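PDB 3F6Z: membrane-bound lysozyme inhibitor of C-type lysozyme from Pseudomonas aeruginosa, which specifically inhibits C-type lysozymes and is a lipoprotein of the cell outer membrane. Local coordinates for residues Trp74-Gly78 against Glu79-Leu83. Residues are numbered along the deposited sequence; the frame is centred on the assembly and turned at random.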
ATOM      1  N   TRP B  74       6.766  -6.093   1.729  1.00 15.62           N
ATOM      2  CA  TRP B  74       7.706  -6.854   2.540  1.00 15.29           C
ATOM      3  C   TRP B  74       7.121  -6.770   3.947  1.00 14.95           C
ATOM      4  O   TRP B  74       7.125  -5.710   4.574  1.00 15.45           O
ATOM      5  CB  TRP B  74       9.095  -6.216   2.479  1.00 15.04           C
ATOM      6  CG  TRP B  74      10.126  -6.884   3.357  1.00 16.48           C
ATOM      7  CD1 TRP B  74      10.718  -6.360   4.472  1.00 14.96           C
ATOM      8  CD2 TRP B  74      10.715  -8.175   3.163  1.00 14.32           C
ATOM      9  NE1 TRP B  74      11.641  -7.241   4.980  1.00 14.58           N
ATOM     10  CE2 TRP B  74      11.660  -8.365   4.196  1.00 16.63           C
ATOM     11  CE3 TRP B  74      10.538  -9.190   2.214  1.00 14.26           C
ATOM     12  CZ2 TRP B  74      12.430  -9.532   4.308  1.00 14.77           C
ATOM     13  CZ3 TRP B  74      11.306 -10.351   2.325  1.00 15.82           C
ATOM     14  CH2 TRP B  74      12.238 -10.509   3.367  1.00 15.19           C
ATOM     15  N   TRP B  75       6.597  -7.890   4.427  1.00 15.52           N
ATOM     16  CA  TRP B  75       5.948  -7.940   5.738  1.00 14.69           C
ATOM     17  C   TRP B  75       6.686  -8.882   6.689  1.00 15.47           C
ATOM     18  O   TRP B  75       6.726 -10.090   6.475  1.00 14.18           O
ATOM     19  CB  TRP B  75       4.512  -8.416   5.544  1.00 14.81           C
ATOM     20  CG  TRP B  75       3.527  -7.955   6.567  1.00 14.92           C
ATOM     21  CD1 TRP B  75       3.781  -7.602   7.869  1.00 12.87           C
ATOM     22  CD2 TRP B  75       2.107  -7.886   6.401  1.00 13.50           C
ATOM     23  NE1 TRP B  75       2.601  -7.322   8.516  1.00 13.87           N
ATOM     24  CE2 TRP B  75       1.559  -7.490   7.640  1.00 13.68           C
ATOM     25  CE3 TRP B  75       1.242  -8.126   5.320  1.00 14.99           C
ATOM     26  CZ2 TRP B  75       0.180  -7.329   7.834  1.00 14.10           C
ATOM     27  CZ3 TRP B  75      -0.129  -7.965   5.511  1.00 13.91           C
ATOM     28  CH2 TRP B  75      -0.645  -7.569   6.763  1.00 13.74           C
ATOM     29  N   THR B  76       7.256  -8.325   7.752  1.00 16.43           N
ATOM     30  CA  THR B  76       7.995  -9.129   8.710  1.00 17.50           C
ATOM     31  C   THR B  76       7.225  -9.347  10.004  1.00 19.29           C
ATOM     32  O   THR B  76       6.430  -8.508  10.423  1.00 19.74           O
ATOM     33  CB  THR B  76       9.344  -8.472   9.050  1.00 17.00           C
ATOM     34  OG1 THR B  76       9.128  -7.341   9.907  1.00 13.41           O
ATOM     35  CG2 THR B  76      10.032  -8.005   7.765  1.00 17.02           C
ATOM     36  N   LYS B  77       7.480 -10.490  10.625  1.00 20.24           N
ATOM     37  CA  LYS B  77       6.856 -10.884  11.882  1.00 21.04           C
ATOM     38  C   LYS B  77       7.963 -11.637  12.621  1.00 20.80           C
ATOM     39  O   LYS B  77       8.266 -12.785  12.301  1.00 20.47           O
ATOM     40  CB  LYS B  77       5.663 -11.805  11.593  1.00 21.21           C
ATOM     41  CG  LYS B  77       4.958 -12.377  12.811  1.00 22.02           C
ATOM     42  CD  LYS B  77       4.229 -11.318  13.613  1.00 22.68           C
ATOM     43  CE  LYS B  77       3.499 -11.961  14.788  1.00 26.11           C
ATOM     44  NZ  LYS B  77       2.607 -11.011  15.508  1.00 27.52           N
ATOM     45  N   GLY B  78       8.581 -10.983  13.595  1.00 23.24           N
ATOM     46  CA  GLY B  78       9.666 -11.622  14.313  1.00 25.72           C
ATOM     47  C   GLY B  78      10.787 -11.893  13.326  1.00 27.54           C
ATOM     48  O   GLY B  78      11.102 -11.036  12.495  1.00 27.67           O
ATOM     49  N   GLU B  79      11.367 -13.089  13.387  1.00 28.05           N
ATOM     50  CA  GLU B  79      12.464 -13.461  12.489  1.00 30.05           C
ATOM     51  C   GLU B  79      11.966 -13.889  11.111  1.00 29.38           C
ATOM     52  O   GLU B  79      12.765 -14.167  10.214  1.00 29.26           O
ATOM     53  CB  GLU B  79      13.286 -14.617  13.079  1.00 32.24           C
ATOM     54  CG  GLU B  79      13.733 -14.442  14.517  1.00 37.74           C
ATOM     55  CD  GLU B  79      14.829 -15.430  14.901  1.00 42.43           C
ATOM     56  OE1 GLU B  79      14.708 -16.627  14.549  1.00 43.75           O
ATOM     57  OE2 GLU B  79      15.809 -15.012  15.559  1.00 43.08           O
ATOM     58  N   GLU B  80      10.649 -13.953  10.948  1.00 28.03           N
ATOM     59  CA  GLU B  80      10.049 -14.372   9.686  1.00 26.60           C
ATOM     60  C   GLU B  80       9.666 -13.194   8.798  1.00 23.89           C
ATOM     61  O   GLU B  80       9.551 -12.066   9.268  1.00 23.73           O
ATOM     62  CB  GLU B  80       8.814 -15.227   9.976  1.00 27.51           C
ATOM     63  CG  GLU B  80       9.144 -16.530  10.673  1.00 33.98           C
ATOM     64  CD  GLU B  80       7.922 -17.252  11.191  1.00 38.76           C
ATOM     65  OE1 GLU B  80       6.981 -17.461  10.394  1.00 41.15           O
ATOM     66  OE2 GLU B  80       7.906 -17.613  12.395  1.00 39.70           O
ATOM     67  N   ALA B  81       9.479 -13.458   7.511  1.00 22.84           N
ATOM     68  CA  ALA B  81       9.088 -12.407   6.578  1.00 20.50           C
ATOM     69  C   ALA B  81       8.397 -12.991   5.354  1.00 21.88           C
ATOM     70  O   ALA B  81       8.525 -14.182   5.062  1.00 23.42           O
ATOM     71  CB  ALA B  81      10.295 -11.611   6.158  1.00 21.72           C
ATOM     72  N   THR B  82       7.639 -12.157   4.655  1.00 20.86           N
ATOM     73  CA  THR B  82       6.942 -12.582   3.455  1.00 20.45           C
ATOM     74  C   THR B  82       7.060 -11.480   2.407  1.00 22.36           C
ATOM     75  O   THR B  82       6.799 -10.302   2.697  1.00 21.90           O
ATOM     76  CB  THR B  82       5.456 -12.839   3.725  1.00 22.78           C
ATOM     77  OG1 THR B  82       5.313 -13.784   4.795  1.00 26.77           O
ATOM     78  CG2 THR B  82       4.786 -13.397   2.470  1.00 24.53           C
ATOM     79  N   LEU B  83       7.473 -11.856   1.199  1.00 22.01           N
ATOM     80  CA  LEU B  83       7.606 -10.897   0.105  1.00 22.94           C
ATOM     81  C   LEU B  83       6.485 -11.154  -0.886  1.00 22.26           C
ATOM     82  O   LEU B  83       6.435 -12.217  -1.502  1.00 23.68           O
ATOM     83  CB  LEU B  83       8.958 -11.053  -0.600  1.00 22.69           C
ATOM     84  CG  LEU B  83       9.157 -10.124  -1.803  1.00 24.35           C
ATOM     85  CD1 LEU B  83       9.461  -8.702  -1.321  1.00 24.26           C
ATOM     86  CD2 LEU B  83      10.287 -10.639  -2.676  1.00 25.28           C
TER
HETATM   87  O   HOH W   1       7.821 -14.721  14.128  1.00 40.54           O
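Trp74 lays one face of its six-membered ring over the methyl of Ala81, a CH-pi contact with CB 3.9 Å from the ring centroid and displaced toward the rim. Leu83 CB meets the same indole in its plane, 3.7 Å from Trp74 CE3. With CG anti to the backbone N (chi1 176°), the indole swings across to the neighbouring strand, and its NE1 is hydrogen-bonded to Tyr35. Beneath these side chains, the strands pair as an antiparallel hairpin of the barrel, joined by a two-residue turn, Gly78-Glu79. Trp75 and Thr82 form a hydrogen-bonded pair in which Trp75 N reaches Thr82 O at 3.0 Å, nearly straight; the return bond, from Thr82 N to Trp75 O, is more bent. Lys77 N to Glu80 O (2.9 Å) and Glu80 N to Lys77 O (3.0 Å) close a type II' turn, with Gly78 taking the positive phi (63°) that suits glycine. A water donates to Lys77 O at 2.7 Å, and only weakly to Glu80 OE2. Lys77, probably directly involved in inhibiting the lysozyme active site, sends NZ away from the hairpin to acidic side chains of another protein's chain. Backbone bonds thus fix the turn, while the lysine's charge is probably balanced largely by that partner.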